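Succinate-semialdehyde dehydrogenase (Synechococcus sp., PDB 4ITA) probably oxidises succinic semialdehyde to succinate as a member of the aldehyde dehydrogenase family, with the reduced cofactor NADPH bound on its Rossmann-type fold. Local coordinates at residues 37-40 and 41-44; 109-113 and 114-118; 336-339 and 340-344; 76-79 and 80-83. All blocks are in the same frame, centred on the assembly; numbering follows the deposited sequence.

Overall arrangement
All four contacts are local, each formed within one continuous run of chain, and each mixes buried with exposed residues. Contacts 1 and 4 lie at helix ends: 37-44 closes helix 24-41, where F38 and Y41 turn inward, and 76-83 opens helix 79-103. Contacts 2 and 3 are loops next to strands: 109-118 leads into strand 115-129, while the loop of contact 3 bridges strands 328-331 and 346-349. Hydroxyl groups and water dominate contact 2, an arginine over a phenylalanine ring carries contacts 1 and 3, and contact 4 combines capping with a lysine salt bridge. Contacts 3 and 4 have centres about 18 Å apart; contacts 2 and 3, about 64 Å.

Contact 1: residues 37-40 and 41-44; sequences AFQA and YRRT. With EDO (1,2-ethanediol), chain S.
The C-terminal end of helix 24-41 runs into a type I beta turn, Y41 to T44, and the side chain of R42 folds back from this turn over F38. R42 CD sits over one face of the F38 ring as a CH-pi contact, 4.2 Å from the ring centroid. Farther out, R42 NE comes within 3.5 Å of F38 CZ, while F38 CE2 lies over the centre of the guanidinium, the two planes tilted 32° apart. With CG set between the backbone N and the carbonyl carbon (chi1 75°) and a bend at chi3, the arginine chain reaches back along the helix. There it lies alongside Q39, whose OE1 meets the guanidinium edge in plane and accepts a weak bond from R42 NH1 at 3.1 Å.

The backbone carries the helical pattern into the turn: Y41 N bonds A37 O at 2.8 Å and R42 N bonds F38 O at 2.9 Å, after which R43 N reaches only three residues back, to A40 O at 3.0 Å. T44 closes the turn with both its N and OG1 on Y41 O, the hydroxyl 2.7 Å from that oxygen. R49 of helix 46-62 also bonds T44 OG1. Y41 OH bonds L147 O, and the Y41 side chain packs on W52 of helix 46-62, while F38 rests on P122 of strand 115-129 and V152 of strand 152-156.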
ATOM      1  N   ALA A  37      14.745  20.824  -1.751  1.00  7.37           N
ATOM      2  CA  ALA A  37      15.370  20.265  -0.556  1.00  7.51           C
ATOM      3  C   ALA A  37      15.583  18.764  -0.693  1.00  7.22           C
ATOM      4  O   ALA A  37      16.627  18.256  -0.297  1.00  7.67           O
ATOM      5  CB  ALA A  37      14.549  20.578   0.680  1.00  7.93           C
ATOM      6  N   PHE A  38      14.600  18.057  -1.249  1.00  6.98           N
ATOM      7  CA  PHE A  38      14.706  16.617  -1.445  1.00  7.61           C
ATOM      8  C   PHE A  38      15.895  16.244  -2.322  1.00  7.22           C
ATOM      9  O   PHE A  38      16.584  15.255  -2.067  1.00  7.62           O
ATOM     10  CB  PHE A  38      13.423  16.048  -2.058  1.00  7.49           C
ATOM     11  CG  PHE A  38      13.544  14.596  -2.455  1.00  6.94           C
ATOM     12  CD1 PHE A  38      13.740  13.613  -1.487  1.00  7.52           C
ATOM     13  CD2 PHE A  38      13.466  14.211  -3.789  1.00  8.21           C
ATOM     14  CE1 PHE A  38      13.868  12.279  -1.838  1.00  7.43           C
ATOM     15  CE2 PHE A  38      13.585  12.872  -4.149  1.00  7.97           C
ATOM     16  CZ  PHE A  38      13.787  11.904  -3.175  1.00  7.16           C
ATOM     17  N   GLN A  39      16.145  17.034  -3.360  1.00  8.29           N
ATOM     18  CA  GLN A  39      17.225  16.711  -4.283  1.00 10.79           C
ATOM     19  C   GLN A  39      18.575  16.671  -3.578  1.00 10.08           C
ATOM     20  O   GLN A  39      19.431  15.846  -3.909  1.00 12.43           O
ATOM     21  CB  GLN A  39      17.233  17.672  -5.474  1.00 12.30           C
ATOM     22  CG  GLN A  39      16.171  17.319  -6.491  1.00 15.07           C
ATOM     23  CD  GLN A  39      16.251  15.855  -6.906  1.00 20.78           C
ATOM     24  OE1 GLN A  39      17.332  15.325  -7.177  1.00 28.33           O
ATOM     25  NE2 GLN A  39      15.102  15.192  -6.940  1.00 31.03           N
ATOM     26  N   ALA A  40      18.746  17.518  -2.566  1.00  9.15           N
ATOM     27  CA  ALA A  40      19.965  17.497  -1.769  1.00  9.48           C
ATOM     28  C   ALA A  40      19.866  16.497  -0.620  1.00  9.08           C
ATOM     29  O   ALA A  40      20.828  15.800  -0.315  1.00 10.19           O
ATOM     30  CB  ALA A  40      20.278  18.884  -1.237  1.00 12.96           C
ATOM     31  N   TYR A  41      18.694  16.420   0.004  1.00  8.54           N
ATOM     32  CA  TYR A  41      18.519  15.613   1.203  1.00  7.95           C
ATOM     33  C   TYR A  41      18.675  14.122   0.919  1.00  8.23           C
ATOM     34  O   TYR A  41      19.208  13.375   1.741  1.00  8.43           O
ATOM     35  CB  TYR A  41      17.178  15.921   1.877  1.00  7.38           C
ATOM     36  CG  TYR A  41      17.019  15.267   3.230  1.00  5.41           C
ATOM     37  CD1 TYR A  41      17.821  15.644   4.304  1.00  6.38           C
ATOM     38  CD2 TYR A  41      16.069  14.281   3.438  1.00  5.94           C
ATOM     39  CE1 TYR A  41      17.685  15.057   5.545  1.00  6.47           C
ATOM     40  CE2 TYR A  41      15.918  13.682   4.685  1.00  6.96           C
ATOM     41  CZ  TYR A  41      16.742  14.066   5.730  1.00  5.85           C
ATOM     42  OH  TYR A  41      16.609  13.487   6.969  1.00  7.52           O
ATOM     43  N   ARG A  42      18.236  13.694  -0.261  1.00  7.76           N
ATOM     44  CA  ARG A  42      18.349  12.294  -0.651  1.00 10.06           C
ATOM     45  C   ARG A  42      19.821  11.873  -0.745  1.00  9.52           C
ATOM     46  O   ARG A  42      20.123  10.683  -0.708  1.00 11.78           O
ATOM     47  CB  ARG A  42      17.604  12.035  -1.974  1.00  9.52           C
ATOM     48  CG  ARG A  42      18.352  12.559  -3.204  1.00  9.94           C
ATOM     49  CD  ARG A  42      17.480  12.750  -4.447  1.00 14.94           C
ATOM     50  NE  ARG A  42      16.829  11.534  -4.917  1.00 21.55           N
ATOM     51  CZ  ARG A  42      16.240  11.424  -6.105  1.00 20.43           C
ATOM     52  NH1 ARG A  42      16.252  12.453  -6.947  1.00 19.18           N
ATOM     53  NH2 ARG A  42      15.650  10.289  -6.457  1.00 22.96           N
ATOM     54  N   ARG A  43      20.726  12.840  -0.853  1.00  8.96           N
ATOM     55  CA  ARG A  43      22.161  12.560  -0.952  1.00 11.66           C
ATOM     56  C   ARG A  43      22.882  12.611   0.389  1.00 12.33           C
ATOM     57  O   ARG A  43      24.074  12.299   0.460  1.00 14.22           O
ATOM     58  CB  ARG A  43      22.834  13.533  -1.928  1.00 15.08           C
ATOM     59  CG  ARG A  43      22.378  13.371  -3.373  1.00 17.80           C
ATOM     60  CD  ARG A  43      22.894  14.487  -4.279  1.00 26.28           C
ATOM     61  NE  ARG A  43      24.337  14.421  -4.502  1.00 38.34           N
ATOM     62  CZ  ARG A  43      24.926  13.609  -5.377  1.00 44.33           C
ATOM     63  NH1 ARG A  43      24.199  12.774  -6.111  1.00 40.62           N
ATOM     64  NH2 ARG A  43      26.246  13.625  -5.513  1.00 45.26           N
ATOM     65  N   THR A  44      22.186  13.007   1.456  1.00  9.93           N
ATOM     66  CA  THR A  44      22.810  13.032   2.780  1.00 10.60           C
ATOM     67  C   THR A  44      23.113  11.630   3.276  1.00  9.38           C
ATOM     68  O   THR A  44      22.465  10.661   2.887  1.00 10.64           O
ATOM     69  CB  THR A  44      21.949  13.741   3.849  1.00 10.48           C
ATOM     70  OG1 THR A  44      20.671  13.090   3.973  1.00  8.98           O
ATOM     71  CG2 THR A  44      21.765  15.214   3.511  1.00  9.41           C
TER
HETATM   72  C1  EDO S 517      18.656   8.319   0.178  1.00 19.10           C
HETATM   73  O1  EDO S 517      18.939   8.208  -1.228  1.00 22.71           O
HETATM   74  C2  EDO S 517      19.021   7.062   0.965  1.00 15.37           C
HETATM   75  O2  EDO S 517      18.010   6.740   1.936  1.00 18.56           O

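Contact 2: residues 109-113 and 114-118; sequences TETQA and TESYV
S116 OG and T109 O form the shortest bond of the loop, at 2.6 Å, with the hydroxyl approaching nearly in line with the carbonyl (171° at the oxygen). The same S116 OG receives a hydrogen bond from T111 OG1 at 2.8 Å, which makes the serine hydroxyl a relay between a side chain and a backbone carbonyl. A chi1 of 47° sets OG between the backbone N and the carbonyl carbon, and S116 CB points toward the loop. Beside it the methyl of A113 packs on the serine, CB to CB 3.9 Å.

T111 OG1 in turn accepts from A113 N at 3.0 Å, an ST turn that ties the bend of the loop to the hydroxyl chain. At the base, T109 N bonds S116 O at 3.0 Å, prolonging the antiparallel pairing of strands 107-108 and 115-129. Two waters lie within the loop: one accepts from S116 N and is placed to donate to T109 O, and the other accepts from T111 N at 3.0 Å.

On its other edge the strand pairs with 448-455, where T114 and E115 both face L455 in a classic beta bulge. T114 OG1 bonds K456 O, and A113 packs on W454. Across the dimer, T109 meets L425 of the second subunit, T111 packs on its R424, and Y117 touches its I405.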
ATOM      1  N   THR A 109      19.931 -11.453  -2.933  1.00 10.89           N
ATOM      2  CA  THR A 109      19.285 -12.721  -3.250  1.00 12.13           C
ATOM      3  C   THR A 109      20.125 -13.391  -4.321  1.00 13.76           C
ATOM      4  O   THR A 109      20.478 -12.764  -5.317  1.00 15.01           O
ATOM      5  CB  THR A 109      17.853 -12.502  -3.772  1.00 13.28           C
ATOM      6  OG1 THR A 109      17.041 -11.964  -2.719  1.00 15.89           O
ATOM      7  CG2 THR A 109      17.241 -13.817  -4.255  1.00 15.14           C
ATOM      8  N   GLU A 110      20.453 -14.659  -4.116  1.00 12.92           N
ATOM      9  CA  GLU A 110      21.323 -15.366  -5.044  1.00 13.60           C
ATOM     10  C   GLU A 110      20.604 -15.725  -6.341  1.00 13.97           C
ATOM     11  O   GLU A 110      19.539 -16.348  -6.330  1.00 15.12           O
ATOM     12  CB  GLU A 110      21.903 -16.623  -4.385  1.00 15.61           C
ATOM     13  CG  GLU A 110      23.052 -17.267  -5.157  1.00 20.60           C
ATOM     14  CD  GLU A 110      24.296 -16.392  -5.215  1.00 18.19           C
ATOM     15  OE1 GLU A 110      25.111 -16.587  -6.140  1.00 24.71           O
ATOM     16  OE2 GLU A 110      24.458 -15.510  -4.342  1.00 19.19           O
ATOM     17  N   THR A 111      21.180 -15.288  -7.456  1.00 13.10           N
ATOM     18  CA  THR A 111      20.713 -15.654  -8.787  1.00 14.37           C
ATOM     19  C   THR A 111      21.953 -15.885  -9.634  1.00 14.33           C
ATOM     20  O   THR A 111      23.064 -15.949  -9.108  1.00 13.83           O
ATOM     21  CB  THR A 111      19.865 -14.544  -9.444  1.00 11.33           C
ATOM     22  OG1 THR A 111      20.678 -13.392  -9.697  1.00 13.12           O
ATOM     23  CG2 THR A 111      18.669 -14.149  -8.568  1.00 13.70           C
ATOM     24  N   GLN A 112      21.781 -15.981 -10.947  1.00 15.95           N
ATOM     25  CA  GLN A 112      22.946 -16.102 -11.819  1.00 15.75           C
ATOM     26  C   GLN A 112      23.640 -14.764 -12.080  1.00 14.60           C
ATOM     27  O   GLN A 112      24.718 -14.723 -12.671  1.00 15.36           O
ATOM     28  CB  GLN A 112      22.615 -16.829 -13.121  1.00 19.83           C
ATOM     29  CG  GLN A 112      22.851 -18.335 -13.027  1.00 26.47           C
ATOM     30  CD  GLN A 112      22.817 -19.020 -14.376  1.00 29.06           C
ATOM     31  OE1 GLN A 112      21.820 -18.947 -15.097  1.00 34.94           O
ATOM     32  NE2 GLN A 112      23.913 -19.690 -14.728  1.00 23.02           N
ATOM     33  N   ALA A 113      23.035 -13.676 -11.610  1.00 13.86           N
ATOM     34  CA  ALA A 113      23.704 -12.382 -11.625  1.00 13.36           C
ATOM     35  C   ALA A 113      24.974 -12.434 -10.787  1.00 12.29           C
ATOM     36  O   ALA A 113      25.051 -13.183  -9.806  1.00 13.29           O
ATOM     37  CB  ALA A 113      22.780 -11.302 -11.083  1.00 12.82           C
ATOM     38  N   THR A 114      25.969 -11.634 -11.165  1.00 11.79           N
ATOM     39  CA  THR A 114      27.101 -11.380 -10.279  1.00 13.36           C
ATOM     40  C   THR A 114      26.606 -10.746  -8.986  1.00 13.04           C
ATOM     41  O   THR A 114      27.037 -11.123  -7.890  1.00 14.60           O
ATOM     42  CB  THR A 114      28.152 -10.486 -10.956  1.00 14.24           C
ATOM     43  OG1 THR A 114      28.744 -11.212 -12.036  1.00 15.16           O
ATOM     44  CG2 THR A 114      29.237 -10.068  -9.966  1.00 14.76           C
ATOM     45  N   GLU A 115      25.687  -9.790  -9.114  1.00 11.60           N
ATOM     46  CA  GLU A 115      25.038  -9.208  -7.952  1.00 11.56           C
ATOM     47  C   GLU A 115      23.570  -9.021  -8.242  1.00 10.95           C
ATOM     48  O   GLU A 115      23.208  -8.487  -9.281  1.00 11.41           O
ATOM     49  CB  GLU A 115      25.658  -7.856  -7.577  1.00 17.30           C
ATOM     50  CG  GLU A 115      26.977  -7.960  -6.829  1.00 18.40           C
ATOM     51  CD  GLU A 115      27.413  -6.644  -6.218  1.00 26.45           C
ATOM     52  OE1 GLU A 115      26.563  -5.746  -6.070  1.00 24.51           O
ATOM     53  OE2 GLU A 115      28.610  -6.502  -5.894  1.00 34.17           O
ATOM     54  N   SER A 116      22.723  -9.480  -7.330  1.00  9.21           N
ATOM     55  CA  SER A 116      21.299  -9.187  -7.414  1.00  9.12           C
ATOM     56  C   SER A 116      20.773  -8.912  -6.021  1.00  9.62           C
ATOM     57  O   SER A 116      21.037  -9.664  -5.083  1.00  9.25           O
ATOM     58  CB  SER A 116      20.520 -10.306  -8.113  1.00 12.23           C
ATOM     59  OG  SER A 116      20.877 -11.577  -7.613  1.00 12.36           O
ATOM     60  N   TYR A 117      20.062  -7.801  -5.883  1.00  7.72           N
ATOM     61  CA  TYR A 117      19.612  -7.368  -4.572  1.00  8.40           C
ATOM     62  C   TYR A 117      18.469  -6.391  -4.682  1.00  7.80           C
ATOM     63  O   TYR A 117      18.131  -5.921  -5.772  1.00  8.26           O
ATOM     64  CB  TYR A 117      20.759  -6.728  -3.773  1.00  7.76           C
ATOM     65  CG  TYR A 117      21.494  -5.576  -4.449  1.00  8.51           C
ATOM     66  CD1 TYR A 117      22.538  -5.816  -5.334  1.00  9.64           C
ATOM     67  CD2 TYR A 117      21.169  -4.248  -4.172  1.00  9.52           C
ATOM     68  CE1 TYR A 117      23.233  -4.765  -5.940  1.00  9.92           C
ATOM     69  CE2 TYR A 117      21.858  -3.188  -4.771  1.00  9.08           C
ATOM     70  CZ  TYR A 117      22.889  -3.454  -5.653  1.00  9.87           C
ATOM     71  OH  TYR A 117      23.579  -2.413  -6.251  1.00 11.12           O
ATOM     72  N   VAL A 118      17.876  -6.096  -3.536  1.00  7.16           N
ATOM     73  CA  VAL A 118      16.944  -4.989  -3.431  1.00  6.98           C
ATOM     74  C   VAL A 118      17.614  -3.907  -2.594  1.00  8.91           C
ATOM     75  O   VAL A 118      18.192  -4.199  -1.536  1.00  8.92           O
ATOM     76  CB  VAL A 118      15.622  -5.428  -2.769  1.00  8.21           C
ATOM     77  CG1 VAL A 118      14.676  -4.242  -2.607  1.00  8.63           C
ATOM     78  CG2 VAL A 118      14.955  -6.540  -3.588  1.00  9.83           C
TER
HETATM   79  O   HOH W   1      23.450 -11.671  -5.362  1.00 17.47           O
HETATM   80  O   HOH W   2      23.591 -13.594  -7.248  1.00 16.48           O

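Contact 3: residues 336-339 and 340-344; sequences LDRA and GYFYP. With EDO (1,2-ethanediol), chain G.
F342 O accepts from L336 N at 3.1 Å and also has a water 2.9 Å away. L336 N comes from above the carbonyl plane, yet its N-H points well at the oxygen. The same water lies 2.7 Å from L336 O, and is placed to donate to either oxygen, where the loop between strands 328-331 and 346-349 doubles back on itself.

Beyond this pairing the guanidinium of R338 lies over one face of the F342 ring in a cation-pi stack. R338 CZ stands 4.2 Å from the ring centroid, only 7° off the ring normal, and the planes are 25° apart. NE is the guanidinium atom nearest the ring carbons, while CG and CD run across its CD1 side. This path follows from a chi1 of 65° and a bend at chi3, which carry the chain back over the phenyl group. A339 O meets the ring at its edge, 3.3 Å from F342 CD1. On the same side as the arginine, L336 CB packs on F342 CB, and L336 CD2 lies 3.9 Å from P344 CB, the leucine and proline side chains running past each other in opposite directions. At G340 a positive phi turns the chain. An ethanediol, probably from the crystallisation liquor, donates to R338 O and G340 O.

I293 and P305 also pack on F342, and Y343 faces helix 309-325. With F342 buried and R338 exposed, the stack probably lets the arginine shield an apolar ring while its charge stays near solvent.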
ATOM      1  N   LEU A 336     -21.171  17.819  31.482  1.00 16.36           N
ATOM      2  CA  LEU A 336     -21.102  18.477  32.782  1.00 17.34           C
ATOM      3  C   LEU A 336     -21.535  19.930  32.664  1.00 20.97           C
ATOM      4  O   LEU A 336     -21.320  20.569  31.635  1.00 18.76           O
ATOM      5  CB  LEU A 336     -19.694  18.389  33.367  1.00 19.46           C
ATOM      6  CG  LEU A 336     -19.205  16.960  33.612  1.00 19.10           C
ATOM      7  CD1 LEU A 336     -17.923  16.967  34.420  1.00 22.76           C
ATOM      8  CD2 LEU A 336     -20.271  16.140  34.318  1.00 22.14           C
ATOM      9  N   ASP A 337     -22.153  20.442  33.722  1.00 20.72           N
ATOM     10  CA  ASP A 337     -22.589  21.830  33.750  1.00 26.00           C
ATOM     11  C   ASP A 337     -21.446  22.724  34.212  1.00 23.54           C
ATOM     12  O   ASP A 337     -21.395  23.143  35.368  1.00 24.92           O
ATOM     13  CB  ASP A 337     -23.791  21.994  34.681  1.00 27.39           C
ATOM     14  CG  ASP A 337     -24.392  23.381  34.613  1.00 30.93           C
ATOM     15  OD1 ASP A 337     -25.028  23.799  35.603  1.00 36.36           O
ATOM     16  OD2 ASP A 337     -24.231  24.049  33.569  1.00 30.71           O
ATOM     17  N   ARG A 338     -20.522  22.999  33.299  1.00 23.38           N
ATOM     18  CA  ARG A 338     -19.373  23.842  33.603  1.00 19.99           C
ATOM     19  C   ARG A 338     -18.736  24.339  32.321  1.00 18.59           C
ATOM     20  O   ARG A 338     -19.021  23.830  31.235  1.00 18.97           O
ATOM     21  CB  ARG A 338     -18.338  23.059  34.401  1.00 21.02           C
ATOM     22  CG  ARG A 338     -17.737  21.909  33.617  1.00 19.52           C
ATOM     23  CD  ARG A 338     -16.974  20.971  34.523  1.00 22.64           C
ATOM     24  NE  ARG A 338     -15.706  21.537  34.962  1.00 24.14           N
ATOM     25  CZ  ARG A 338     -14.907  20.967  35.859  1.00 27.47           C
ATOM     26  NH1 ARG A 338     -15.254  19.813  36.414  1.00 27.66           N
ATOM     27  NH2 ARG A 338     -13.765  21.548  36.201  1.00 26.69           N
ATOM     28  N   ALA A 339     -17.866  25.332  32.458  1.00 18.02           N
ATOM     29  CA  ALA A 339     -17.106  25.851  31.331  1.00 19.13           C
ATOM     30  C   ALA A 339     -16.186  24.773  30.771  1.00 14.38           C
ATOM     31  O   ALA A 339     -15.636  23.963  31.517  1.00 15.14           O
ATOM     32  CB  ALA A 339     -16.295  27.067  31.754  1.00 20.19           C
ATOM     33  N   GLY A 340     -16.024  24.779  29.456  1.00 14.37           N
ATOM     34  CA  GLY A 340     -15.179  23.797  28.802  1.00 13.48           C
ATOM     35  C   GLY A 340     -15.977  22.602  28.327  1.00 11.90           C
ATOM     36  O   GLY A 340     -17.098  22.366  28.784  1.00 14.02           O
ATOM     37  N   TYR A 341     -15.398  21.828  27.419  1.00 10.93           N
ATOM     38  CA  TYR A 341     -16.135  20.761  26.746  1.00  9.58           C
ATOM     39  C   TYR A 341     -16.122  19.445  27.531  1.00  9.82           C
ATOM     40  O   TYR A 341     -15.710  18.409  27.006  1.00 10.37           O
ATOM     41  CB  TYR A 341     -15.578  20.542  25.335  1.00  9.88           C
ATOM     42  CG  TYR A 341     -15.368  21.812  24.543  1.00 11.42           C
ATOM     43  CD1 TYR A 341     -16.343  22.803  24.499  1.00 14.35           C
ATOM     44  CD2 TYR A 341     -14.182  22.027  23.849  1.00 13.50           C
ATOM     45  CE1 TYR A 341     -16.144  23.968  23.777  1.00 15.01           C
ATOM     46  CE2 TYR A 341     -13.976  23.184  23.127  1.00 13.47           C
ATOM     47  CZ  TYR A 341     -14.959  24.148  23.092  1.00 14.02           C
ATOM     48  OH  TYR A 341     -14.748  25.301  22.371  1.00 20.53           O
ATOM     49  N   PHE A 342     -16.585  19.490  28.778  1.00 10.43           N
ATOM     50  CA  PHE A 342     -16.472  18.357  29.687  1.00 11.70           C
ATOM     51  C   PHE A 342     -17.599  17.345  29.528  1.00 12.40           C
ATOM     52  O   PHE A 342     -18.780  17.702  29.526  1.00 11.86           O
ATOM     53  CB  PHE A 342     -16.396  18.838  31.140  1.00 10.54           C
ATOM     54  CG  PHE A 342     -15.060  19.421  31.518  1.00 11.44           C
ATOM     55  CD1 PHE A 342     -14.821  20.785  31.411  1.00 11.06           C
ATOM     56  CD2 PHE A 342     -14.047  18.603  31.991  1.00  9.89           C
ATOM     57  CE1 PHE A 342     -13.590  21.318  31.761  1.00 11.03           C
ATOM     58  CE2 PHE A 342     -12.816  19.125  32.338  1.00 10.25           C
ATOM     59  CZ  PHE A 342     -12.588  20.488  32.225  1.00 12.54           C
ATOM     60  N   TYR A 343     -17.207  16.082  29.388  1.00 10.18           N
ATOM     61  CA  TYR A 343     -18.127  14.947  29.390  1.00  8.94           C
ATOM     62  C   TYR A 343     -17.574  13.904  30.361  1.00  9.92           C
ATOM     63  O   TYR A 343     -16.387  13.585  30.317  1.00 10.63           O
ATOM     64  CB  TYR A 343     -18.262  14.358  27.983  1.00  9.98           C
ATOM     65  CG  TYR A 343     -19.504  13.521  27.815  1.00  8.96           C
ATOM     66  CD1 TYR A 343     -20.692  14.094  27.384  1.00  9.92           C
ATOM     67  CD2 TYR A 343     -19.502  12.166  28.105  1.00  9.95           C
ATOM     68  CE1 TYR A 343     -21.841  13.346  27.242  1.00 10.83           C
ATOM     69  CE2 TYR A 343     -20.652  11.405  27.970  1.00 10.40           C
ATOM     70  CZ  TYR A 343     -21.815  12.000  27.536  1.00  9.81           C
ATOM     71  OH  TYR A 343     -22.951  11.238  27.397  1.00 11.38           O
ATOM     72  N   PRO A 344     -18.418  13.384  31.266  1.00  9.88           N
ATOM     73  CA  PRO A 344     -17.923  12.512  32.336  1.00 10.22           C
ATOM     74  C   PRO A 344     -17.720  11.069  31.885  1.00  8.89           C
ATOM     75  O   PRO A 344     -18.351  10.631  30.920  1.00  8.94           O
ATOM     76  CB  PRO A 344     -19.064  12.561  33.355  1.00 12.67           C
ATOM     77  CG  PRO A 344     -20.276  12.684  32.506  1.00 11.49           C
ATOM     78  CD  PRO A 344     -19.869  13.598  31.369  1.00 11.81           C
TER
HETATM   79  C1  EDO G 505     -19.182  24.416  26.220  1.00 25.23           C
HETATM   80  O1  EDO G 505     -19.495  23.126  26.762  1.00 26.76           O
HETATM   81  C2  EDO G 505     -18.765  25.355  27.349  1.00 29.33           C
HETATM   82  O2  EDO G 505     -19.560  25.066  28.506  1.00 29.15           O
HETATM   83  O   HOH W   3     -19.705  20.416  29.422  1.00 17.30           O

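Contact 4: residues 76-79 and 80-83; sequences GKTH and QSAI
The imidazole of H79 has I83 over one face, with CG1 4.1 Å above the plane and toward the rim; I83 CD1 comes closer to the ring atoms, 3.6 Å from H79 CE1. With CG anti to the backbone N (chi1 -175°), the ring swings out beside the helix, where I83, one turn on, can reach it. The amide of Q80 stands steeply to the ring, their planes 74° apart, and a water joins the two, bonded to H79 ND1 at 2.9 Å and donating to Q80 OE1. H79 NE2 bonds S65 O in the preceding helix, so both ring nitrogens have polar partners.

These residues open helix 79-103, with T78 as its N-cap residue. T78 OG1 lies 2.8 Å from S81 OG, and the first backbone bonds follow as A82 N meets T78 O at 2.9 Å and I83 N meets H79 O. K77, just before the cap, lays its chain along the start of the helix: its CG packs 3.9 Å from A82 CB, and its CE comes 3.2 Å from S81 OG. A water accepts from K77 NZ and donates to S81 O.

The ammonium group also forms a salt bridge with E85 and a hydrogen bond to N259; the K77 side chain lies about 10 Å from the bound NADPH. A68 of helix 64-75 packs against H79, A82 and I83.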
ATOM      1  N   GLY A  76      -6.535  19.762  25.239  1.00  7.67           N
ATOM      2  CA  GLY A  76      -7.151  19.377  26.504  1.00  8.54           C
ATOM      3  C   GLY A  76      -6.722  18.087  27.184  1.00  8.83           C
ATOM      4  O   GLY A  76      -7.252  17.753  28.245  1.00  8.60           O
ATOM      5  N   LYS A  77      -5.780  17.347  26.608  1.00  8.24           N
ATOM      6  CA  LYS A  77      -5.285  16.156  27.303  1.00  8.64           C
ATOM      7  C   LYS A  77      -4.512  16.579  28.555  1.00  7.29           C
ATOM      8  O   LYS A  77      -4.000  17.699  28.618  1.00  8.79           O
ATOM      9  CB  LYS A  77      -4.418  15.281  26.386  1.00  8.75           C
ATOM     10  CG  LYS A  77      -2.994  15.772  26.191  1.00  8.59           C
ATOM     11  CD  LYS A  77      -2.262  14.930  25.148  1.00  8.25           C
ATOM     12  CE  LYS A  77      -1.876  13.589  25.713  1.00  9.69           C
ATOM     13  NZ  LYS A  77      -1.744  12.549  24.645  1.00 11.48           N
ATOM     14  N   THR A  78      -4.434  15.707  29.558  1.00  8.99           N
ATOM     15  CA  THR A  78      -3.748  16.099  30.784  1.00  8.90           C
ATOM     16  C   THR A  78      -2.289  16.434  30.500  1.00  9.20           C
ATOM     17  O   THR A  78      -1.651  15.838  29.618  1.00  8.84           O
ATOM     18  CB  THR A  78      -3.795  15.016  31.872  1.00 10.31           C
ATOM     19  OG1 THR A  78      -3.067  13.861  31.435  1.00 10.07           O
ATOM     20  CG2 THR A  78      -5.236  14.638  32.199  1.00  9.28           C
ATOM     21  N   HIS A  79      -1.762  17.405  31.235  1.00  9.01           N
ATOM     22  CA  HIS A  79      -0.372  17.799  31.082  1.00  8.55           C
ATOM     23  C   HIS A  79       0.556  16.609  31.328  1.00 10.16           C
ATOM     24  O   HIS A  79       1.556  16.428  30.624  1.00  9.72           O
ATOM     25  CB  HIS A  79      -0.052  18.951  32.035  1.00  9.41           C
ATOM     26  CG  HIS A  79       1.323  19.516  31.866  1.00  9.22           C
ATOM     27  ND1 HIS A  79       2.274  19.456  32.858  1.00 14.09           N
ATOM     28  CD2 HIS A  79       1.903  20.151  30.820  1.00 10.35           C
ATOM     29  CE1 HIS A  79       3.387  20.033  32.432  1.00 13.45           C
ATOM     30  NE2 HIS A  79       3.185  20.467  31.203  1.00 11.24           N
ATOM     31  N   GLN A  80       0.219  15.777  32.304  1.00  9.38           N
ATOM     32  CA  GLN A  80       1.036  14.609  32.596  1.00  9.91           C
ATOM     33  C   GLN A  80       1.067  13.616  31.436  1.00  9.38           C
ATOM     34  O   GLN A  80       2.125  13.075  31.110  1.00  9.40           O
ATOM     35  CB  GLN A  80       0.587  13.934  33.896  1.00 11.64           C
ATOM     36  CG  GLN A  80       0.823  14.794  35.136  1.00 15.12           C
ATOM     37  CD  GLN A  80       2.276  15.234  35.298  1.00 19.02           C
ATOM     38  OE1 GLN A  80       2.563  16.419  35.473  1.00 23.54           O
ATOM     39  NE2 GLN A  80       3.194  14.279  35.250  1.00 23.48           N
ATOM     40  N   SER A  81      -0.078  13.373  30.808  1.00  8.82           N
ATOM     41  CA  SER A  81      -0.101  12.468  29.655  1.00  7.78           C
ATOM     42  C   SER A  81       0.579  13.109  28.441  1.00  9.50           C
ATOM     43  O   SER A  81       1.146  12.406  27.607  1.00  8.68           O
ATOM     44  CB  SER A  81      -1.519  11.993  29.312  1.00  9.89           C
ATOM     45  OG  SER A  81      -2.350  13.046  28.871  1.00 15.68           O
ATOM     46  N   ALA A  82       0.538  14.438  28.353  1.00  8.05           N
ATOM     47  CA  ALA A  82       1.235  15.149  27.278  1.00  7.44           C
ATOM     48  C   ALA A  82       2.756  15.089  27.454  1.00  8.36           C
ATOM     49  O   ALA A  82       3.496  15.027  26.470  1.00  7.24           O
ATOM     50  CB  ALA A  82       0.743  16.591  27.159  1.00  7.95           C
ATOM     51  N   ILE A  83       3.222  15.080  28.702  1.00  8.33           N
ATOM     52  CA  ILE A  83       4.633  14.862  28.977  1.00  7.44           C
ATOM     53  C   ILE A  83       5.021  13.478  28.469  1.00  8.53           C
ATOM     54  O   ILE A  83       6.021  13.326  27.769  1.00  8.38           O
ATOM     55  CB  ILE A  83       4.950  15.019  30.488  1.00  8.37           C
ATOM     56  CG1 ILE A  83       4.924  16.499  30.878  1.00  9.67           C
ATOM     57  CG2 ILE A  83       6.305  14.408  30.827  1.00 10.58           C
ATOM     58  CD1 ILE A  83       4.956  16.744  32.377  1.00 12.64           C
TER
HETATM   59  O   HOH W   4      -0.188  10.491  25.962  1.00 15.22           O
HETATM   60  O   HOH W   5       0.942  18.962  35.441  1.00 21.81           O